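Long-range contacts in F5/8 type C domain protein (Clostridium perfringens, PDB 7JRM), which probably binds carbohydrate as the module-bearing part of ZmpB, an O-glycopeptidase of Clostridium perfringens that recognises and hydrolyses mucins: residues Ile410-Lys415 with Tyr441-Leu446; Ala382-Pro387 with Phe457-Val462. One frame throughout, in Å; residues are numbered along the deposited sequence.

Overall arrangement
Both contacts belong to one mixed sheet near the C-terminal end of the chain, and their centres lie about 10 Å apart. Strand 440-449 of contact 1 and strand 452-461 of contact 2 are neighbours in that sheet and follow each other in sequence. They are joined directly: Val443 O and Tyr458 N are 2.8 Å apart, Tyr441 O and Phe460 N 3.0 Å, both probable hydrogen bonds. On the face carrying Arg411, His444 meets Phe457 edge-to-face. The calcium site, formed by Ser163, Val206, Asp208, Gly210 and Asp214, belongs to another part of the elongated chain; the contact centres lie about 59 and 60 Å from the chain centre.

Contact 1: residues Ile410-Lys415 with Tyr441-Leu446; sequences IRVVDK and YGVHVL
Ile410 and Val445 lie side by side and point the same way, with Ile410 CD1 sitting 3.6 Å from Val445 CG2 and nearly as close to CG1. They form a non-hydrogen-bonded antiparallel pair, as do Val412 and Val443 on the same buried face, where Phe429 and Ile431 cover Val443. The other face is mixed in character. Arg411 and His444 cross obliquely, guanidinium and imidazole planes 49° apart, and touch through aliphatic carbon, Arg411 CG to His444 CB at 4.0 Å. A chi1 of 87° puts Arg411 CG between the backbone N and the carbonyl carbon. Further out, NH1 comes 3.6 Å from Leu446 CD1, while NH2 forms a salt bridge with Glu422. Val413 CG2 presses against the imidazole, 3.3 Å from His444 ND1. Past the last bridge, Asp414 CB approaches Tyr441 CE2 at 3.5 Å.

Two pairs of backbone bonds, Arg411 with His444 and Val413 with Gly442, fix this register; the shortest, Val413 N to Gly442 O, is 2.8 Å with an N-H...O angle of 172°. Strand 407-413 lies between 419-424 and 440-449 in the antiparallel part of the mixed sheet, with 440-449 in turn beside 452-461. His444 ND1 is buried without a polar partner in the model, which would tend to favour a neutral imidazole; Arg411 NH1, 6.4 Å away and with its guanidinium paired to Glu422, would act likewise if at all.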
loop_
_atom_site.group_PDB
_atom_site.type_symbol
_atom_site.label_atom_id
_atom_site.label_comp_id
_atom_site.label_asym_id
_atom_site.label_seq_id
_atom_site.Cartn_x
_atom_site.Cartn_y
_atom_site.Cartn_z
ATOM N N ILE A 410 -17.101 -11.165 -48.432
ATOM C CA ILE A 410 -16.804 -12.398 -49.150
ATOM C C ILE A 410 -17.353 -12.241 -50.561
ATOM O O ILE A 410 -18.574 -12.209 -50.758
ATOM C CB ILE A 410 -17.412 -13.626 -48.460
ATOM C CG1 ILE A 410 -16.882 -13.762 -47.035
ATOM C CG2 ILE A 410 -17.121 -14.887 -49.264
ATOM C CD1 ILE A 410 -15.439 -14.182 -46.960
ATOM N N ARG A 411 -16.463 -12.140 -51.544
ATOM C CA ARG A 411 -16.866 -12.026 -52.938
ATOM C C ARG A 411 -16.138 -13.077 -53.764
ATOM O O ARG A 411 -14.972 -13.390 -53.503
ATOM C CB ARG A 411 -16.599 -10.609 -53.485
ATOM C CG ARG A 411 -15.209 -10.373 -54.054
ATOM C CD ARG A 411 -15.202 -9.185 -55.003
ATOM N NE ARG A 411 -16.023 -8.083 -54.505
ATOM C CZ ARG A 411 -15.541 -7.011 -53.885
ATOM N NH1 ARG A 411 -14.236 -6.887 -53.684
ATOM N NH2 ARG A 411 -16.365 -6.059 -53.467
ATOM N N VAL A 412 -16.844 -13.639 -54.742
ATOM C CA VAL A 412 -16.307 -14.672 -55.619
ATOM C C VAL A 412 -16.170 -14.083 -57.015
ATOM O O VAL A 412 -17.089 -13.416 -57.508
ATOM C CB VAL A 412 -17.200 -15.925 -55.631
ATOM C CG1 VAL A 412 -16.496 -17.068 -56.344
ATOM C CG2 VAL A 412 -17.576 -16.321 -54.212
ATOM N N VAL A 413 -15.026 -14.325 -57.648
ATOM C CA VAL A 413 -14.691 -13.739 -58.938
ATOM C C VAL A 413 -14.408 -14.857 -59.930
ATOM O O VAL A 413 -13.815 -15.882 -59.574
ATOM C CB VAL A 413 -13.479 -12.790 -58.827
ATOM C CG1 VAL A 413 -13.462 -11.815 -59.984
ATOM C CG2 VAL A 413 -13.505 -12.043 -57.501
ATOM N N ASP A 414 -14.833 -14.658 -61.176
ATOM C CA ASP A 414 -14.590 -15.624 -62.236
ATOM C C ASP A 414 -13.304 -15.261 -62.977
ATOM O O ASP A 414 -12.562 -14.360 -62.577
ATOM C CB ASP A 414 -15.796 -15.700 -63.174
ATOM C CG ASP A 414 -16.249 -14.338 -63.668
ATOM O OD1 ASP A 414 -15.403 -13.557 -64.152
ATOM O OD2 ASP A 414 -17.461 -14.051 -63.578
ATOM N N LYS A 415 -13.028 -15.965 -64.077
ATOM C CA LYS A 415 -11.805 -15.729 -64.834
ATOM C C LYS A 415 -11.808 -14.382 -65.546
ATOM O O LYS A 415 -10.739 -13.900 -65.935
ATOM C CB LYS A 415 -11.593 -16.852 -65.852
ATOM C CG LYS A 415 -12.615 -16.866 -66.979
ATOM C CD LYS A 415 -12.643 -18.214 -67.681
ATOM C CE LYS A 415 -11.501 -18.344 -68.674
ATOM N NZ LYS A 415 -11.881 -19.165 -69.855
ATOM N N TYR A 441 -11.933 -20.076 -60.495
ATOM C CA TYR A 441 -12.625 -19.045 -59.736
ATOM C C TYR A 441 -11.798 -18.672 -58.517
ATOM O O TYR A 441 -11.113 -19.513 -57.931
ATOM C CB TYR A 441 -14.021 -19.507 -59.301
ATOM C CG TYR A 441 -14.989 -19.676 -60.449
ATOM C CD1 TYR A 441 -15.048 -20.864 -61.164
ATOM C CD2 TYR A 441 -15.836 -18.642 -60.822
ATOM C CE1 TYR A 441 -15.930 -21.021 -62.217
ATOM C CE2 TYR A 441 -16.719 -18.788 -61.873
ATOM C CZ TYR A 441 -16.762 -19.979 -62.567
ATOM O OH TYR A 441 -17.643 -20.127 -63.613
ATOM N N GLY A 442 -11.871 -17.400 -58.141
ATOM C CA GLY A 442 -11.156 -16.894 -56.987
ATOM C C GLY A 442 -12.116 -16.406 -55.921
ATOM O O GLY A 442 -13.195 -15.893 -56.222
ATOM N N VAL A 443 -11.714 -16.574 -54.664
ATOM C CA VAL A 443 -12.501 -16.149 -53.511
ATOM C C VAL A 443 -11.692 -15.105 -52.755
ATOM O O VAL A 443 -10.575 -15.385 -52.305
ATOM C CB VAL A 443 -12.863 -17.330 -52.597
ATOM C CG1 VAL A 443 -13.709 -16.854 -51.425
ATOM C CG2 VAL A 443 -13.588 -18.408 -53.387
ATOM N N HIS A 444 -12.254 -13.908 -52.613
ATOM C CA HIS A 444 -11.594 -12.798 -51.938
ATOM C C HIS A 444 -12.271 -12.561 -50.594
ATOM O O HIS A 444 -13.466 -12.253 -50.542
ATOM C CB HIS A 444 -11.637 -11.533 -52.794
ATOM C CG HIS A 444 -10.804 -11.615 -54.035
ATOM N ND1 HIS A 444 -11.189 -12.335 -55.144
ATOM C CD2 HIS A 444 -9.604 -11.067 -54.341
ATOM C CE1 HIS A 444 -10.264 -12.227 -56.081
ATOM N NE2 HIS A 444 -9.291 -11.464 -55.618
ATOM N N VAL A 445 -11.506 -12.703 -49.515
ATOM C CA VAL A 445 -11.996 -12.482 -48.160
ATOM C C VAL A 445 -11.484 -11.114 -47.726
ATOM O O VAL A 445 -10.355 -10.980 -47.246
ATOM C CB VAL A 445 -11.543 -13.588 -47.203
ATOM C CG1 VAL A 445 -12.064 -13.323 -45.796
ATOM C CG2 VAL A 445 -11.995 -14.951 -47.707
ATOM N N LEU A 446 -12.314 -10.089 -47.899
ATOM C CA LEU A 446 -11.934 -8.736 -47.523
ATOM C C LEU A 446 -12.078 -8.549 -46.019
ATOM O O LEU A 446 -13.070 -8.973 -45.419
ATOM C CB LEU A 446 -12.794 -7.708 -48.260
ATOM C CG LEU A 446 -12.831 -7.692 -49.794
ATOM C CD1 LEU A 446 -13.085 -6.279 -50.300
ATOM C CD2 LEU A 446 -11.559 -8.252 -50.408
#

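Contact 2: residues Ala382-Pro387 with Phe457-Val462; sequences AGELKP and FYLFNV
Tyr458 receives Ala382 over one face of its ring: the CB methyl stands 3.6 Å from the ring centroid and 20° off the normal, a CH-pi contact displaced toward the rim, with CE1 and CZ the ring atoms nearest to it. Leu385 approaches the ring at a slant, its CG, anti to the carbonyl carbon, 3.5 Å from Tyr458 CD1 and its CD1 close to both CD1 and CG of the ring. At the far end, the phenol OH is hydrogen-bonded to Asp395 O, which ties down the tip of the ring. Phe460 lies further along the strand, with its CB 3.2 Å from Leu385 O. The Phe460 ring meets that of Tyr441, their planes at about 15°, while Pro387 CG approaches it obliquely.

The two strands are parallel, and this pairing places the last strand of the chain beside 372-384, the long strand that also adjoins the parallel strand 350-352. Regularly spaced leucines in the preceding sequence are consistent with leucine-rich repeats, so strand 372-384 probably carries the sheet from the repeat region into the antiparallel part, as in internalins. The register is irregular at Gly383, whose phi and psi together call for glycine.

Three backbone bonds join the strands. Ala382 N to Phe457 O is 2.8 Å. Leu459 N to Gly383 O is the longest at 3.2 Å and clearly bent, with an N-H...O angle of 137°. Leu385 N to Leu459 O is nearly straight at 2.7 Å. On the opposite face from Tyr458, Leu459 CD1 lies 3.6 Å from Glu384 CB. One water donates to Glu384 OE1 and Leu385 O and accepts from Asn461 N, so that it links Leu385 O to Asn461 N across the two segments.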
loop_
_atom_site.group_PDB
_atom_site.type_symbol
_atom_site.label_atom_id
_atom_site.label_comp_id
_atom_site.label_asym_id
_atom_site.label_seq_id
_atom_site.Cartn_x
_atom_site.Cartn_y
_atom_site.Cartn_z
ATOM N N ALA A 382 -4.362 -18.351 -49.496
ATOM C CA ALA A 382 -4.802 -19.455 -48.655
ATOM C C ALA A 382 -4.936 -20.774 -49.409
ATOM O O ALA A 382 -5.453 -21.744 -48.847
ATOM C CB ALA A 382 -6.130 -19.102 -47.983
ATOM N N GLY A 383 -4.493 -20.832 -50.660
ATOM C CA GLY A 383 -4.446 -22.089 -51.381
ATOM C C GLY A 383 -5.722 -22.407 -52.139
ATOM O O GLY A 383 -6.544 -21.540 -52.455
ATOM N N GLU A 384 -5.881 -23.695 -52.429
ATOM C CA GLU A 384 -6.977 -24.196 -53.245
ATOM C C GLU A 384 -8.018 -24.894 -52.379
ATOM O O GLU A 384 -7.676 -25.631 -51.450
ATOM C CB GLU A 384 -6.455 -25.165 -54.310
ATOM C CG GLU A 384 -7.540 -25.948 -55.036
ATOM C CD GLU A 384 -6.978 -26.962 -56.014
ATOM O OE1 GLU A 384 -7.622 -27.205 -57.056
ATOM O OE2 GLU A 384 -5.892 -27.517 -55.741
ATOM N N LEU A 385 -9.288 -24.651 -52.689
ATOM C CA LEU A 385 -10.400 -25.367 -52.078
ATOM C C LEU A 385 -10.946 -26.375 -53.078
ATOM O O LEU A 385 -11.130 -26.050 -54.255
ATOM C CB LEU A 385 -11.502 -24.401 -51.640
ATOM C CG LEU A 385 -11.143 -23.372 -50.571
ATOM C CD1 LEU A 385 -12.225 -22.307 -50.473
ATOM C CD2 LEU A 385 -10.921 -24.043 -49.223
ATOM N N LYS A 386 -11.201 -27.598 -52.610
ATOM C CA LYS A 386 -11.679 -28.663 -53.481
ATOM C C LYS A 386 -13.190 -28.771 -53.377
ATOM O O LYS A 386 -13.709 -29.001 -52.272
ATOM C CB LYS A 386 -11.027 -29.990 -53.111
ATOM C CG LYS A 386 -9.518 -29.911 -52.937
ATOM C CD LYS A 386 -8.793 -30.253 -54.229
ATOM C CE LYS A 386 -7.292 -30.360 -54.011
ATOM N NZ LYS A 386 -6.942 -31.481 -53.095
ATOM N N PRO A 387 -13.931 -28.610 -54.473
ATOM C CA PRO A 387 -15.391 -28.740 -54.399
ATOM C C PRO A 387 -15.807 -30.165 -54.067
ATOM O O PRO A 387 -15.276 -31.132 -54.617
ATOM C CB PRO A 387 -15.859 -28.335 -55.802
ATOM C CG PRO A 387 -14.709 -27.581 -56.399
ATOM C CD PRO A 387 -13.479 -28.194 -55.810
ATOM N N PHE A 457 -7.102 -14.783 -50.021
ATOM C CA PHE A 457 -7.505 -15.267 -51.334
ATOM C C PHE A 457 -7.554 -16.789 -51.358
ATOM O O PHE A 457 -6.622 -17.454 -50.894
ATOM C CB PHE A 457 -6.552 -14.758 -52.416
ATOM C CG PHE A 457 -6.927 -15.190 -53.803
ATOM C CD1 PHE A 457 -7.992 -14.598 -54.463
ATOM C CD2 PHE A 457 -6.218 -16.190 -54.449
ATOM C CE1 PHE A 457 -8.342 -14.995 -55.740
ATOM C CE2 PHE A 457 -6.564 -16.591 -55.726
ATOM C CZ PHE A 457 -7.626 -15.992 -56.372
ATOM N N TYR A 458 -8.642 -17.326 -51.903
ATOM C CA TYR A 458 -8.796 -18.742 -52.195
ATOM C C TYR A 458 -8.984 -18.928 -53.696
ATOM O O TYR A 458 -9.186 -17.970 -54.445
ATOM C CB TYR A 458 -9.997 -19.342 -51.454
ATOM C CG TYR A 458 -9.807 -19.569 -49.973
ATOM C CD1 TYR A 458 -9.187 -20.718 -49.499
ATOM C CD2 TYR A 458 -10.273 -18.647 -49.046
ATOM C CE1 TYR A 458 -9.027 -20.937 -48.145
ATOM C CE2 TYR A 458 -10.115 -18.855 -47.692
ATOM C CZ TYR A 458 -9.491 -20.000 -47.246
ATOM O OH TYR A 458 -9.332 -20.212 -45.896
ATOM N N LEU A 459 -8.924 -20.184 -54.133
ATOM C CA LEU A 459 -9.303 -20.527 -55.495
ATOM C C LEU A 459 -9.918 -21.917 -55.498
ATOM O O LEU A 459 -9.616 -22.748 -54.637
ATOM C CB LEU A 459 -8.110 -20.439 -56.467
ATOM C CG LEU A 459 -6.892 -21.378 -56.470
ATOM C CD1 LEU A 459 -7.197 -22.801 -56.952
ATOM C CD2 LEU A 459 -5.785 -20.766 -57.318
ATOM N N PHE A 460 -10.793 -22.156 -56.472
ATOM C CA PHE A 460 -11.381 -23.474 -56.665
ATOM C C PHE A 460 -11.691 -23.657 -58.142
ATOM O O PHE A 460 -12.222 -22.752 -58.790
ATOM C CB PHE A 460 -12.642 -23.669 -55.810
ATOM C CG PHE A 460 -13.777 -22.745 -56.159
ATOM C CD1 PHE A 460 -14.781 -23.153 -57.023
ATOM C CD2 PHE A 460 -13.850 -21.476 -55.609
ATOM C CE1 PHE A 460 -15.830 -22.310 -57.340
ATOM C CE2 PHE A 460 -14.897 -20.628 -55.922
ATOM C CZ PHE A 460 -15.888 -21.047 -56.787
ATOM N N ASN A 461 -11.338 -24.825 -58.669
ATOM C CA ASN A 461 -11.562 -25.141 -60.069
ATOM C C ASN A 461 -12.889 -25.867 -60.242
ATOM O O ASN A 461 -13.360 -26.567 -59.342
ATOM C CB ASN A 461 -10.422 -25.998 -60.620
ATOM C CG ASN A 461 -10.391 -26.019 -62.134
ATOM O OD1 ASN A 461 -10.647 -25.007 -62.785
ATOM N ND2 ASN A 461 -10.076 -27.176 -62.703
ATOM N N VAL A 462 -13.488 -25.696 -61.416
ATOM C CA VAL A 462 -14.792 -26.281 -61.693
ATOM C C VAL A 462 -14.763 -27.002 -63.036
ATOM O O VAL A 462 -14.215 -26.500 -64.016
ATOM C CB VAL A 462 -15.892 -25.204 -61.665
ATOM C CG1 VAL A 462 -17.115 -25.650 -62.458
ATOM C CG2 VAL A 462 -16.259 -24.863 -60.233
ATOM O OXT VAL A 462 -15.285 -28.109 -63.176
HETATM O O HOH W 1 -10.499 -26.727 -56.812
#